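Local structure of flavin-nucleotide-binding protein (Azotobacter vinelandii, 6RK0) at residues His46-Phe56 with Arg78-Cys89. The protein binds FAD and heme b as a flavocytochrome and probably serves as a low-potential terminal oxidase associated with the iron-only nitrogenase. Residues are numbered along the deposited sequence; the frame is centred on the assembly and turned at random.
Sequences HVGCMMNGVPF and RLFKALEHQDIC. With FAD (flavin-adenine dinucleotide), chain F.
Arg78 reaches from helix 78-82 to the Phe56 ring and sets its guanidinium over one face, with Arg78 CZ 4.2 Å from the ring centroid, a cation-pi contact. The two planes stand 58° apart, and NH2 is the nitrogen that sits above the ring centre, while Val54 CG1 backs the opposite face. Met51 lies over one side of the guanidinium, its CE 3.7 Å from Arg78 NE, and FAD O5B lies over the other. At the edge of the group, Arg78 NE donates to the diphosphate oxygen O2P of FAD at 2.8 Å; NH2 adds a weak bond to the ribose hydroxyl O3B, and NH1 shares a water with Asn52 ND2. The arginine's CG lies between backbone N and carbonyl carbon (chi1 65°), and from there the chain runs extended to NE, which brings that nitrogen to the phosphate. A leucine in its place would probably leave O2P without its charged mate and the Phe56 face without its cation.

Met51, Asn52 and Phe56 sit on a beta hairpin of the split-barrel, flavin-binding fold of the pyridoxamine 5'-phosphate oxidase family, closed by a type I' turn from Met51 to Val54. Helix 78-82 crosses strand 46-51 at 82°, and Ala82 CB fits between Cys49 SG and Met51 CG, while Leu79 CD1 packs 3.6 Å from Cys49 CB. Beyond the helix, Gln86 uses its amide like a strand edge: OE1 accepts from Met50 N, and NE2 donates to Met50 O at 2.9 Å, on a lone pair in the carbonyl plane. Regular antiparallel pairing takes over at Gly48, whose N meets Cys89 O at 2.8 Å in a nearly straight bond. Two residues back along the strand, His46 stacks on its own copy in the second subunit and hydrogen-bonds Ser93 there; that subunit also supplies Ser170 and Lys172 to the same FAD.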
loop_
_atom_site.group_PDB
_atom_site.type_symbol
_atom_site.label_atom_id
_atom_site.label_comp_id
_atom_site.label_asym_id
_atom_site.label_seq_id
_atom_site.Cartn_x
_atom_site.Cartn_y
_atom_site.Cartn_z
ATOM N N HIS A 46 5.465 2.365 1.397
ATOM C CA HIS A 46 6.051 1.802 0.192
ATOM C C HIS A 46 7.194 2.714 -0.223
ATOM O O HIS A 46 6.989 3.894 -0.520
ATOM C CB HIS A 46 4.994 1.688 -0.928
ATOM C CG HIS A 46 3.980 0.630 -0.648
ATOM N ND1 HIS A 46 2.907 0.820 0.192
ATOM C CD2 HIS A 46 3.935 -0.681 -1.010
ATOM C CE1 HIS A 46 2.268 -0.338 0.320
ATOM N NE2 HIS A 46 2.858 -1.264 -0.401
ATOM N N VAL A 47 8.410 2.173 -0.231
ATOM C CA VAL A 47 9.626 2.948 -0.491
ATOM C C VAL A 47 10.087 2.709 -1.914
ATOM O O VAL A 47 10.284 1.545 -2.316
ATOM C CB VAL A 47 10.739 2.591 0.512
ATOM C CG1 VAL A 47 12.051 3.294 0.139
ATOM C CG2 VAL A 47 10.322 2.958 1.916
ATOM N N GLY A 48 10.297 3.797 -2.659
ATOM C CA GLY A 48 10.797 3.721 -4.036
ATOM C C GLY A 48 12.295 3.973 -4.034
ATOM O O GLY A 48 12.772 4.931 -3.437
ATOM N N CYS A 49 13.026 3.107 -4.735
ATOM C CA CYS A 49 14.486 3.208 -4.755
ATOM C C CYS A 49 14.967 2.522 -6.024
ATOM O O CYS A 49 14.578 1.383 -6.295
ATOM C CB CYS A 49 15.061 2.559 -3.492
ATOM S SG CYS A 49 16.852 2.838 -3.304
ATOM N N MET A 50 15.842 3.202 -6.777
ATOM C CA MET A 50 16.421 2.608 -7.980
ATOM C C MET A 50 17.485 1.600 -7.598
ATOM O O MET A 50 18.484 1.971 -6.965
ATOM C CB MET A 50 17.041 3.726 -8.830
ATOM C CG MET A 50 17.932 3.246 -9.963
ATOM S SD MET A 50 17.037 2.338 -11.203
ATOM C CE MET A 50 15.644 3.353 -11.258
ATOM N N MET A 51 17.262 0.333 -7.941
ATOM C CA MET A 51 18.172 -0.768 -7.639
ATOM C C MET A 51 18.166 -1.712 -8.815
ATOM O O MET A 51 17.095 -2.025 -9.355
ATOM C CB MET A 51 17.733 -1.523 -6.377
ATOM C CG MET A 51 17.690 -0.626 -5.144
ATOM S SD MET A 51 17.238 -1.477 -3.625
ATOM C CE MET A 51 15.486 -1.829 -3.908
ATOM N N ASN A 52 19.345 -2.136 -9.253
ATOM C CA ASN A 52 19.424 -3.084 -10.351
ATOM C C ASN A 52 18.659 -2.602 -11.580
ATOM O O ASN A 52 18.013 -3.399 -12.259
ATOM C CB ASN A 52 18.977 -4.468 -9.920
ATOM C CG ASN A 52 19.429 -5.555 -10.861
ATOM O OD1 ASN A 52 20.381 -5.403 -11.629
ATOM N ND2 ASN A 52 18.761 -6.690 -10.781
ATOM N N GLY A 53 18.695 -1.300 -11.832
ATOM C CA GLY A 53 18.106 -0.724 -13.017
ATOM C C GLY A 53 16.604 -0.535 -12.973
ATOM O O GLY A 53 16.032 -0.151 -13.999
ATOM N N VAL A 54 15.955 -0.759 -11.827
ATOM C CA VAL A 54 14.496 -0.658 -11.710
ATOM C C VAL A 54 14.146 0.239 -10.532
ATOM O O VAL A 54 14.743 0.115 -9.462
ATOM C CB VAL A 54 13.881 -2.065 -11.508
ATOM C CG1 VAL A 54 12.393 -2.029 -11.185
ATOM C CG2 VAL A 54 14.127 -2.921 -12.748
ATOM N N PRO A 55 13.115 1.111 -10.681
ATOM C CA PRO A 55 12.580 1.866 -9.534
ATOM C C PRO A 55 11.676 0.946 -8.716
ATOM O O PRO A 55 10.444 0.973 -8.829
ATOM C CB PRO A 55 11.828 3.012 -10.208
ATOM C CG PRO A 55 11.373 2.435 -11.505
ATOM C CD PRO A 55 12.478 1.492 -11.955
ATOM N N PHE A 56 12.313 0.082 -7.924
ATOM C CA PHE A 56 11.594 -0.853 -7.097
ATOM C C PHE A 56 10.734 -0.154 -6.061
ATOM O O PHE A 56 11.087 0.897 -5.527
ATOM C CB PHE A 56 12.573 -1.773 -6.360
ATOM C CG PHE A 56 13.019 -2.945 -7.194
ATOM C CD1 PHE A 56 12.220 -4.062 -7.293
ATOM C CD2 PHE A 56 14.242 -2.941 -7.863
ATOM C CE1 PHE A 56 12.579 -5.140 -8.075
ATOM C CE2 PHE A 56 14.618 -4.022 -8.626
ATOM C CZ PHE A 56 13.811 -5.133 -8.742
ATOM N N ARG A 78 19.944 -4.673 0.379
ATOM C CA ARG A 78 20.263 -3.813 -0.766
ATOM C C ARG A 78 19.654 -2.427 -0.644
ATOM O O ARG A 78 20.243 -1.460 -1.146
ATOM C CB ARG A 78 19.855 -4.490 -2.085
ATOM C CG ARG A 78 18.375 -4.707 -2.264
ATOM C CD ARG A 78 18.111 -5.161 -3.682
ATOM N NE ARG A 78 16.701 -5.296 -3.927
ATOM C CZ ARG A 78 16.216 -5.500 -5.144
ATOM N NH1 ARG A 78 17.025 -5.615 -6.204
ATOM N NH2 ARG A 78 14.915 -5.560 -5.329
ATOM N N LEU A 79 18.466 -2.297 -0.033
ATOM C CA LEU A 79 17.846 -0.974 0.060
ATOM C C LEU A 79 18.730 -0.032 0.869
ATOM O O LEU A 79 18.912 1.147 0.534
ATOM C CB LEU A 79 16.474 -1.108 0.716
ATOM C CG LEU A 79 15.706 0.184 0.930
ATOM C CD1 LEU A 79 15.402 0.888 -0.363
ATOM C CD2 LEU A 79 14.417 -0.102 1.682
ATOM N N PHE A 80 19.265 -0.545 1.976
ATOM C CA PHE A 80 20.039 0.267 2.901
ATOM C C PHE A 80 21.353 0.698 2.291
ATOM O O PHE A 80 21.825 1.804 2.551
ATOM C CB PHE A 80 20.167 -0.491 4.223
ATOM C CG PHE A 80 18.819 -0.742 4.832
ATOM C CD1 PHE A 80 18.139 0.297 5.453
ATOM C CD2 PHE A 80 18.174 -1.969 4.636
ATOM C CE1 PHE A 80 16.845 0.107 5.892
ATOM C CE2 PHE A 80 16.889 -2.143 5.048
ATOM C CZ PHE A 80 16.214 -1.120 5.681
ATOM N N LYS A 81 21.932 -0.113 1.418
ATOM C CA LYS A 81 23.088 0.347 0.648
ATOM C C LYS A 81 22.695 1.395 -0.399
ATOM O O LYS A 81 23.353 2.428 -0.559
ATOM C CB LYS A 81 23.763 -0.850 -0.010
ATOM C CG LYS A 81 24.962 -0.433 -0.808
ATOM C CD LYS A 81 25.701 -1.618 -1.411
ATOM C CE LYS A 81 26.897 -1.132 -2.233
ATOM N NZ LYS A 81 27.671 -2.258 -2.824
ATOM N N ALA A 82 21.608 1.170 -1.099
ATOM C CA ALA A 82 21.247 2.040 -2.204
ATOM C C ALA A 82 20.779 3.419 -1.757
ATOM O O ALA A 82 20.991 4.407 -2.467
ATOM C CB ALA A 82 20.205 1.360 -3.072
ATOM N N LEU A 83 20.171 3.532 -0.585
ATOM C CA LEU A 83 19.580 4.813 -0.210
ATOM C C LEU A 83 20.636 5.862 0.116
ATOM O O LEU A 83 20.324 7.051 0.106
ATOM C CB LEU A 83 18.534 4.635 0.888
ATOM C CG LEU A 83 19.023 4.130 2.227
ATOM C CD1 LEU A 83 19.701 5.211 3.054
ATOM C CD2 LEU A 83 17.823 3.556 3.073
ATOM N N GLU A 84 21.880 5.465 0.353
ATOM C CA GLU A 84 22.848 6.477 0.749
ATOM C C GLU A 84 23.215 7.425 -0.393
ATOM O O GLU A 84 23.724 8.523 -0.146
ATOM C CB GLU A 84 24.077 5.812 1.372
ATOM C CG GLU A 84 23.757 5.186 2.726
ATOM C CD GLU A 84 24.997 4.881 3.532
ATOM O OE1 GLU A 84 25.719 3.938 3.147
ATOM O OE2 GLU A 84 25.247 5.586 4.538
ATOM N N HIS A 85 22.966 7.030 -1.626
ATOM C CA HIS A 85 23.464 7.765 -2.779
ATOM C C HIS A 85 22.374 8.221 -3.749
ATOM O O HIS A 85 22.684 8.583 -4.887
ATOM C CB HIS A 85 24.522 6.930 -3.491
ATOM C CG HIS A 85 25.632 6.493 -2.583
ATOM N ND1 HIS A 85 26.492 7.386 -1.981
ATOM C CD2 HIS A 85 25.998 5.265 -2.142
ATOM C CE1 HIS A 85 27.351 6.727 -1.224
ATOM N NE2 HIS A 85 27.073 5.438 -1.304
ATOM N N GLN A 86 21.115 8.252 -3.322
ATOM C CA GLN A 86 20.044 8.729 -4.194
ATOM C C GLN A 86 18.903 9.268 -3.350
ATOM O O GLN A 86 18.645 8.779 -2.250
ATOM C CB GLN A 86 19.522 7.616 -5.110
ATOM C CG GLN A 86 18.819 6.511 -4.354
ATOM C CD GLN A 86 18.340 5.430 -5.294
ATOM O OE1 GLN A 86 17.242 5.540 -5.886
ATOM N NE2 GLN A 86 19.165 4.418 -5.523
ATOM N N ASP A 87 18.189 10.235 -3.908
ATOM C CA ASP A 87 16.950 10.694 -3.319
ATOM C C ASP A 87 15.856 9.661 -3.609
ATOM O O ASP A 87 15.726 9.173 -4.735
ATOM C CB ASP A 87 16.521 12.045 -3.897
ATOM C CG ASP A 87 17.344 13.227 -3.408
ATOM O OD1 ASP A 87 18.372 13.031 -2.714
ATOM O OD2 ASP A 87 16.971 14.380 -3.739
ATOM N N ILE A 88 15.084 9.337 -2.579
ATOM C CA ILE A 88 14.007 8.352 -2.648
ATOM C C ILE A 88 12.648 9.012 -2.476
ATOM O O ILE A 88 12.518 10.197 -2.153
ATOM C CB ILE A 88 14.225 7.218 -1.636
ATOM C CG1 ILE A 88 14.210 7.753 -0.199
ATOM C CG2 ILE A 88 15.477 6.415 -1.983
ATOM C CD1 ILE A 88 14.107 6.689 0.873
ATOM N N CYS A 89 11.616 8.189 -2.672
ATOM C CA CYS A 89 10.236 8.557 -2.369
ATOM C C CYS A 89 9.713 7.521 -1.389
ATOM O O CYS A 89 9.762 6.331 -1.673
ATOM C CB CYS A 89 9.398 8.526 -3.636
ATOM S SG CYS A 89 7.621 8.886 -3.414
HETATM P PA FAD F . 15.834 -9.119 -2.221
HETATM O O1A FAD F . 15.543 -10.518 -1.846
HETATM O O2A FAD F . 17.242 -8.685 -2.308
HETATM O O5B FAD F . 15.086 -8.747 -3.574
HETATM C C5B FAD F . 15.303 -9.558 -4.750
HETATM C C4B FAD F . 14.016 -9.703 -5.496
HETATM O O4B FAD F . 13.034 -10.362 -4.666
HETATM C C3B FAD F . 13.337 -8.391 -5.881
HETATM O O3B FAD F . 13.931 -7.779 -7.022
HETATM C C2B FAD F . 11.888 -8.843 -6.082
HETATM O O2B FAD F . 11.730 -9.409 -7.372
HETATM C C1B FAD F . 11.729 -9.930 -5.008
HETATM N N9A FAD F . 11.080 -9.426 -3.794
HETATM C C8A FAD F . 11.670 -8.802 -2.734
HETATM N N7A FAD F . 10.817 -8.406 -1.821
HETATM C C5A FAD F . 9.579 -8.795 -2.321
HETATM C C6A FAD F . 8.267 -8.652 -1.825
HETATM N N6A FAD F . 7.952 -8.034 -0.676
HETATM N N1A FAD F . 7.258 -9.125 -2.597
HETATM C C2A FAD F . 7.550 -9.719 -3.762
HETATM N N3A FAD F . 8.753 -9.905 -4.323
HETATM C C4A FAD F . 9.723 -9.415 -3.545
HETATM N N1 FAD F . 11.052 -5.747 5.163
HETATM C C2 FAD F . 11.841 -5.167 6.117
HETATM O O2 FAD F . 13.069 -5.256 6.075
HETATM N N3 FAD F . 11.277 -4.456 7.136
HETATM C C4 FAD F . 9.920 -4.254 7.299
HETATM O O4 FAD F . 9.490 -3.534 8.206
HETATM C C4X FAD F . 9.086 -4.929 6.323
HETATM N N5 FAD F . 7.761 -4.829 6.450
HETATM C C5X FAD F . 6.977 -5.384 5.436
HETATM C C6 FAD F . 5.584 -5.242 5.499
HETATM C C7 FAD F . 4.762 -5.768 4.501
HETATM C C7M FAD F . 3.267 -5.618 4.610
HETATM C C8 FAD F . 5.341 -6.473 3.434
HETATM C C8M FAD F . 4.510 -7.027 2.315
HETATM C C9 FAD F . 6.727 -6.645 3.386
HETATM C C9A FAD F . 7.552 -6.119 4.380
HETATM N N10 FAD F . 8.955 -6.284 4.369
HETATM C C10 FAD F . 9.743 -5.642 5.281
HETATM C "C1'" FAD F . 9.642 -7.045 3.314
HETATM C "C2'" FAD F . 10.142 -6.156 2.182
HETATM O "O2'" FAD F . 9.066 -5.836 1.311
HETATM C "C3'" FAD F . 11.236 -6.856 1.380
HETATM O "O3'" FAD F . 10.725 -8.085 0.871
HETATM C "C4'" FAD F . 12.505 -7.135 2.178
HETATM O "O4'" FAD F . 12.909 -5.950 2.871
HETATM C "C5'" FAD F . 13.623 -7.641 1.302
HETATM O "O5'" FAD F . 13.874 -6.659 0.261
HETATM P P FAD F . 15.181 -6.733 -0.597
HETATM O O1P FAD F . 16.411 -6.692 0.275
HETATM O O2P FAD F . 15.050 -5.700 -1.684
HETATM O O3P FAD F . 15.028 -8.190 -1.232
HETATM O O HOH W 1 16.770 -7.196 -8.698
#